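Local coordinates for NTP_transf_2 domain-containing protein (Capnocytophaga granulosa, PDB 6WT9), which synthesizes the second messenger 3',3'-c-di-GMP from two GTP molecules as the signalling enzyme of a bacterial CBASS antiphage defence system, at residues A[252-266]-A[329-343]. Numbering follows the deposited sequence.
Sequences FLKNLKADSDEKIEL and KKESLKMLLQEVKII
Leu256 sets its two methyls as a knob into the hole formed by Leu336, Glu339, Val340 and Ile343 on helix 329-343. Its CD1 lies 3.7 Å from Val340 CG2, the side chains crossing near a right angle, while CD2 faces Ile343 CG1. Val340 CG2 is shared, because Leu253 CD2 reaches it from one helical turn earlier. With CG anti to its own backbone nitrogen, Phe252 brings CZ 3.9 Å from Ile343 CG2, which meets the ring at its edge, in plane; one ring face rests on Leu256 CG. The axes of the short helical segments 252-259 and 329-343 make an angle of 102°, so the helices share one crossing point and loop residues 260-266 supply much of the remaining interface. There Ile264 CD1 packs on the backbone of Leu336, and Leu266 CD1 lies 3.8 Å from Leu336 CD2, which is a more distant 4.4 Å from Leu253 CD1, placing Leu336 between the loop and Leu253. Leu266 CD2 also touches CG of Lys329, and the amine of that lysine forms a salt bridge with Asp270 and a hydrogen bond to the backbone O of Ile321.

Two polar bonds pin the loop. Glu265 N donates to Ser332 OG over 3.2 Å at 147°, and this hydroxyl also bonds to Asp328. Ser260 OG donates to Glu339 OE2 at 3.0 Å, from 63° out of the carboxylate plane, and accepts a hydrogen bond from Glu262 N, forming an ST turn. A water donates to both Glu339 OE1 and Leu256 O; a second joins Glu339 OE2 to Asp261 N. Since Lys4 forms a salt bridge with OE1, Glu339 has partners at both oxygens, and this buried carboxylate is probably kept ionised while it ties helix 245-259, loop 260-266 and Lys4 near the N terminus to helix 327-347.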
loop_
_atom_site.group_PDB
_atom_site.type_symbol
_atom_site.label_atom_id
_atom_site.label_comp_id
_atom_site.label_asym_id
_atom_site.label_seq_id
_atom_site.Cartn_x
_atom_site.Cartn_y
_atom_site.Cartn_z
ATOM N N PHE A 252 3.175 1.742 9.943
ATOM C CA PHE A 252 2.689 1.800 11.318
ATOM C C PHE A 252 1.189 2.069 11.360
ATOM O O PHE A 252 0.433 1.343 12.016
ATOM C CB PHE A 252 3.461 2.877 12.083
ATOM C CG PHE A 252 3.051 3.027 13.519
ATOM C CD1 PHE A 252 3.504 2.137 14.479
ATOM C CD2 PHE A 252 2.242 4.079 13.915
ATOM C CE1 PHE A 252 3.143 2.284 15.805
ATOM C CE2 PHE A 252 1.877 4.231 15.239
ATOM C CZ PHE A 252 2.326 3.331 16.186
ATOM N N LEU A 253 0.739 3.109 10.653
ATOM C CA LEU A 253 -0.683 3.442 10.644
ATOM C C LEU A 253 -1.513 2.308 10.056
ATOM O O LEU A 253 -2.603 2.004 10.556
ATOM C CB LEU A 253 -0.917 4.733 9.860
ATOM C CG LEU A 253 -0.411 6.026 10.499
ATOM C CD1 LEU A 253 -0.884 7.229 9.698
ATOM C CD2 LEU A 253 -0.869 6.127 11.945
ATOM N N LYS A 254 -1.017 1.672 8.992
ATOM C CA LYS A 254 -1.752 0.565 8.389
ATOM C C LYS A 254 -1.876 -0.611 9.350
ATOM O O LYS A 254 -2.896 -1.309 9.347
ATOM C CB LYS A 254 -1.074 0.133 7.087
ATOM C CG LYS A 254 -1.095 1.207 6.007
ATOM C CD LYS A 254 -0.187 0.866 4.831
ATOM C CE LYS A 254 -0.717 -0.301 4.017
ATOM N NZ LYS A 254 0.113 -0.541 2.798
ATOM N N ASN A 255 -0.861 -0.837 10.185
ATOM C CA ASN A 255 -0.948 -1.910 11.170
ATOM C C ASN A 255 -1.894 -1.543 12.308
ATOM O O ASN A 255 -2.612 -2.407 12.824
ATOM C CB ASN A 255 0.444 -2.250 11.700
ATOM C CG ASN A 255 1.150 -3.282 10.844
ATOM O OD1 ASN A 255 0.589 -4.335 10.539
ATOM N ND2 ASN A 255 2.379 -2.983 10.442
ATOM N N LEU A 256 -1.907 -0.270 12.717
ATOM C CA LEU A 256 -2.898 0.171 13.695
ATOM C C LEU A 256 -4.312 0.032 13.149
ATOM O O LEU A 256 -5.247 -0.254 13.906
ATOM C CB LEU A 256 -2.639 1.618 14.112
ATOM C CG LEU A 256 -1.373 1.915 14.914
ATOM C CD1 LEU A 256 -1.480 3.293 15.540
ATOM C CD2 LEU A 256 -1.135 0.854 15.974
ATOM N N LYS A 257 -4.485 0.229 11.840
ATOM C CA LYS A 257 -5.791 0.029 11.221
ATOM C C LYS A 257 -6.208 -1.435 11.279
ATOM O O LYS A 257 -7.351 -1.754 11.627
ATOM C CB LYS A 257 -5.755 0.528 9.776
ATOM C CG LYS A 257 -6.953 0.126 8.937
ATOM C CD LYS A 257 -6.742 0.516 7.483
ATOM C CE LYS A 257 -7.856 -0.014 6.596
ATOM N NZ LYS A 257 -7.647 0.369 5.172
ATOM N N ALA A 258 -5.287 -2.344 10.948
ATOM C CA ALA A 258 -5.619 -3.765 10.926
ATOM C C ALA A 258 -5.863 -4.317 12.325
ATOM O O ALA A 258 -6.609 -5.289 12.483
ATOM C CB ALA A 258 -4.508 -4.554 10.235
ATOM N N ASP A 259 -5.250 -3.718 13.344
ATOM C CA ASP A 259 -5.371 -4.203 14.712
ATOM C C ASP A 259 -6.425 -3.463 15.521
ATOM O O ASP A 259 -6.626 -3.789 16.696
ATOM C CB ASP A 259 -4.018 -4.114 15.424
ATOM C CG ASP A 259 -3.041 -5.164 14.941
ATOM O OD1 ASP A 259 -3.500 -6.247 14.525
ATOM O OD2 ASP A 259 -1.818 -4.911 14.976
ATOM N N SER A 260 -7.104 -2.484 14.931
ATOM C CA SER A 260 -8.120 -1.732 15.649
ATOM C C SER A 260 -9.429 -2.508 15.697
ATOM O O SER A 260 -9.852 -3.101 14.700
ATOM C CB SER A 260 -8.345 -0.373 14.985
ATOM O OG SER A 260 -9.372 0.352 15.640
ATOM N N ASP A 261 -10.072 -2.505 16.867
ATOM C CA ASP A 261 -11.401 -3.093 16.974
ATOM C C ASP A 261 -12.478 -2.211 16.359
ATOM O O ASP A 261 -13.620 -2.662 16.217
ATOM C CB ASP A 261 -11.738 -3.387 18.435
ATOM C CG ASP A 261 -11.224 -4.739 18.887
ATOM O OD1 ASP A 261 -11.181 -5.668 18.052
ATOM O OD2 ASP A 261 -10.864 -4.875 20.075
ATOM N N GLU A 262 -12.146 -0.976 16.001
ATOM C CA GLU A 262 -13.042 -0.112 15.255
ATOM C C GLU A 262 -12.830 -0.315 13.758
ATOM O O GLU A 262 -11.810 -0.848 13.316
ATOM C CB GLU A 262 -12.809 1.352 15.626
ATOM C CG GLU A 262 -12.916 1.637 17.113
ATOM C CD GLU A 262 -14.351 1.790 17.582
ATOM O OE1 GLU A 262 -15.268 1.714 16.737
ATOM O OE2 GLU A 262 -14.561 1.994 18.796
ATOM N N LYS A 263 -13.814 0.118 12.977
ATOM C CA LYS A 263 -13.762 -0.009 11.521
ATOM C C LYS A 263 -13.215 1.299 10.956
ATOM O O LYS A 263 -13.961 2.228 10.647
ATOM C CB LYS A 263 -15.135 -0.354 10.955
ATOM C CG LYS A 263 -15.595 -1.761 11.303
ATOM C CD LYS A 263 -16.906 -2.111 10.618
ATOM C CE LYS A 263 -18.033 -1.206 11.083
ATOM N NZ LYS A 263 -19.335 -1.588 10.470
ATOM N N ILE A 264 -11.892 1.364 10.831
ATOM C CA ILE A 264 -11.212 2.523 10.262
ATOM C C ILE A 264 -11.185 2.323 8.751
ATOM O O ILE A 264 -10.311 1.641 8.216
ATOM C CB ILE A 264 -9.805 2.694 10.835
ATOM C CG1 ILE A 264 -9.859 2.813 12.360
ATOM C CG2 ILE A 264 -9.125 3.912 10.224
ATOM C CD1 ILE A 264 -8.494 2.874 13.015
ATOM N N GLU A 265 -12.150 2.924 8.059
ATOM C CA GLU A 265 -12.265 2.771 6.609
ATOM C C GLU A 265 -11.449 3.844 5.885
ATOM O O GLU A 265 -11.959 4.659 5.118
ATOM C CB GLU A 265 -13.730 2.798 6.190
ATOM C CG GLU A 265 -14.508 1.570 6.632
ATOM C CD GLU A 265 -15.946 1.589 6.162
ATOM O OE1 GLU A 265 -16.390 2.633 5.638
ATOM O OE2 GLU A 265 -16.634 0.557 6.312
ATOM N N LEU A 266 -10.149 3.828 6.157
ATOM C CA LEU A 266 -9.177 4.655 5.456
ATOM C C LEU A 266 -8.320 3.742 4.593
ATOM O O LEU A 266 -7.664 2.831 5.110
ATOM C CB LEU A 266 -8.307 5.439 6.438
ATOM C CG LEU A 266 -9.011 6.441 7.351
ATOM C CD1 LEU A 266 -8.020 7.035 8.339
ATOM C CD2 LEU A 266 -9.675 7.531 6.529
ATOM N N LYS A 329 -15.532 9.203 6.716
ATOM C CA LYS A 329 -14.084 9.184 6.550
ATOM C C LYS A 329 -13.398 9.989 7.647
ATOM O O LYS A 329 -12.382 9.555 8.203
ATOM C CB LYS A 329 -13.711 9.724 5.171
ATOM C CG LYS A 329 -12.573 8.983 4.499
ATOM C CD LYS A 329 -12.314 9.546 3.114
ATOM C CE LYS A 329 -11.258 8.741 2.386
ATOM N NZ LYS A 329 -10.881 9.362 1.086
ATOM N N LYS A 330 -13.943 11.164 7.976
ATOM C CA LYS A 330 -13.384 11.957 9.065
ATOM C C LYS A 330 -13.562 11.254 10.403
ATOM O O LYS A 330 -12.693 11.342 11.278
ATOM C CB LYS A 330 -14.027 13.343 9.089
ATOM C CG LYS A 330 -13.764 14.157 7.836
ATOM C CD LYS A 330 -14.436 15.518 7.901
ATOM C CE LYS A 330 -14.197 16.305 6.621
ATOM N NZ LYS A 330 -14.844 17.644 6.660
ATOM N N GLU A 331 -14.682 10.548 10.581
ATOM C CA GLU A 331 -14.858 9.746 11.788
ATOM C C GLU A 331 -13.846 8.608 11.836
ATOM O O GLU A 331 -13.365 8.238 12.915
ATOM C CB GLU A 331 -16.284 9.203 11.857
ATOM C CG GLU A 331 -16.677 8.686 13.229
ATOM C CD GLU A 331 -16.735 9.790 14.271
ATOM O OE1 GLU A 331 -17.081 10.936 13.911
ATOM O OE2 GLU A 331 -16.426 9.513 15.450
ATOM N N SER A 332 -13.510 8.044 10.675
ATOM C CA SER A 332 -12.440 7.052 10.620
ATOM C C SER A 332 -11.093 7.677 10.959
ATOM O O SER A 332 -10.257 7.047 11.617
ATOM C CB SER A 332 -12.401 6.400 9.238
ATOM O OG SER A 332 -13.590 5.673 8.985
ATOM N N LEU A 333 -10.865 8.917 10.519
ATOM C CA LEU A 333 -9.651 9.626 10.909
ATOM C C LEU A 333 -9.607 9.845 12.416
ATOM O O LEU A 333 -8.538 9.750 13.033
ATOM C CB LEU A 333 -9.562 10.961 10.169
ATOM C CG LEU A 333 -8.394 11.881 10.543
ATOM C CD1 LEU A 333 -7.063 11.208 10.254
ATOM C CD2 LEU A 333 -8.498 13.206 9.808
ATOM N N LYS A 334 -10.758 10.138 13.025
ATOM C CA LYS A 334 -10.805 10.320 14.473
ATOM C C LYS A 334 -10.475 9.025 15.204
ATOM O O LYS A 334 -9.727 9.040 16.189
ATOM C CB LYS A 334 -12.181 10.833 14.899
ATOM C CG LYS A 334 -12.509 12.240 14.424
ATOM C CD LYS A 334 -13.914 12.639 14.847
ATOM C CE LYS A 334 -14.268 14.034 14.359
ATOM N NZ LYS A 334 -15.642 14.433 14.773
HETATM N N MSE A 335 -11.014 7.900 14.738
HETATM C CA MSE A 335 -10.765 6.614 15.385
HETATM C C MSE A 335 -9.301 6.209 15.267
HETATM O O MSE A 335 -8.747 5.586 16.173
HETATM C CB MSE A 335 -11.657 5.520 14.794
HETATM C CG MSE A 335 -13.148 5.754 14.984
HETATM SE SE MSE A 335 -13.607 6.510 16.722
HETATM C CE MSE A 335 -12.989 5.082 17.886
ATOM N N LEU A 336 -8.676 6.562 14.141
ATOM C CA LEU A 336 -7.245 6.313 13.989
ATOM C C LEU A 336 -6.438 7.185 14.943
ATOM O O LEU A 336 -5.403 6.755 15.464
ATOM C CB LEU A 336 -6.822 6.551 12.540
ATOM C CG LEU A 336 -5.371 6.238 12.176
ATOM C CD1 LEU A 336 -5.049 4.778 12.460
ATOM C CD2 LEU A 336 -5.110 6.570 10.715
ATOM N N LEU A 337 -6.902 8.414 15.186
ATOM C CA LEU A 337 -6.256 9.273 16.174
ATOM C C LEU A 337 -6.336 8.666 17.571
ATOM O O LEU A 337 -5.396 8.793 18.365
ATOM C CB LEU A 337 -6.895 10.660 16.151
ATOM C CG LEU A 337 -6.401 11.670 17.186
ATOM C CD1 LEU A 337 -4.901 11.882 17.052
ATOM C CD2 LEU A 337 -7.148 12.983 17.034
ATOM N N GLN A 338 -7.454 8.005 17.888
ATOM C CA GLN A 338 -7.566 7.316 19.171
ATOM C C GLN A 338 -6.489 6.250 19.319
ATOM O O GLN A 338 -5.847 6.146 20.370
ATOM C CB GLN A 338 -8.951 6.680 19.315
ATOM C CG GLN A 338 -10.117 7.571 18.914
ATOM C CD GLN A 338 -10.418 8.652 19.931
ATOM O OE1 GLN A 338 -9.854 8.667 21.026
ATOM N NE2 GLN A 338 -11.315 9.565 19.573
ATOM N N GLU A 339 -6.274 5.451 18.271
ATOM C CA GLU A 339 -5.284 4.382 18.342
ATOM C C GLU A 339 -3.878 4.939 18.533
ATOM O O GLU A 339 -3.102 4.418 19.343
ATOM C CB GLU A 339 -5.354 3.522 17.080
ATOM C CG GLU A 339 -6.717 2.887 16.837
ATOM C CD GLU A 339 -7.057 1.817 17.857
ATOM O OE1 GLU A 339 -6.122 1.208 18.417
ATOM O OE2 GLU A 339 -8.261 1.588 18.101
ATOM N N VAL A 340 -3.530 5.993 17.793
ATOM C CA VAL A 340 -2.211 6.601 17.945
ATOM C C VAL A 340 -2.064 7.205 19.335
ATOM O O VAL A 340 -1.013 7.076 19.975
ATOM C CB VAL A 340 -1.977 7.650 16.844
ATOM C CG1 VAL A 340 -0.634 8.340 17.045
ATOM C CG2 VAL A 340 -2.048 6.998 15.473
ATOM N N LYS A 341 -3.117 7.866 19.823
ATOM C CA LYS A 341 -3.089 8.435 21.167
ATOM C C LYS A 341 -2.850 7.357 22.217
ATOM O O LYS A 341 -2.114 7.579 23.188
ATOM C CB LYS A 341 -4.399 9.179 21.437
ATOM C CG LYS A 341 -4.556 9.699 22.853
ATOM C CD LYS A 341 -5.928 10.326 23.057
ATOM C CE LYS A 341 -5.981 11.755 22.539
ATOM N NZ LYS A 341 -5.228 12.693 23.422
ATOM N N ILE A 342 -3.449 6.179 22.034
ATOM C CA ILE A 342 -3.257 5.086 22.984
ATOM C C ILE A 342 -1.812 4.604 22.959
ATOM O O ILE A 342 -1.181 4.432 24.008
ATOM C CB ILE A 342 -4.239 3.938 22.689
ATOM C CG1 ILE A 342 -5.672 4.362 23.014
ATOM C CG2 ILE A 342 -3.853 2.691 23.474
ATOM C CD1 ILE A 342 -6.706 3.300 22.700
ATOM N N ILE A 343 -1.270 4.371 21.761
ATOM C CA ILE A 343 0.120 3.933 21.644
ATOM C C ILE A 343 1.055 4.976 22.244
ATOM O O ILE A 343 1.954 4.652 23.028
ATOM C CB ILE A 343 0.476 3.653 20.173
ATOM C CG1 ILE A 343 -0.467 2.608 19.571
ATOM C CG2 ILE A 343 1.925 3.200 20.062
ATOM C CD1 ILE A 343 -0.296 1.232 20.154
HETATM O O HOH W 1 -4.703 -0.533 16.532
HETATM O O HOH W 2 -8.929 -0.952 19.027
#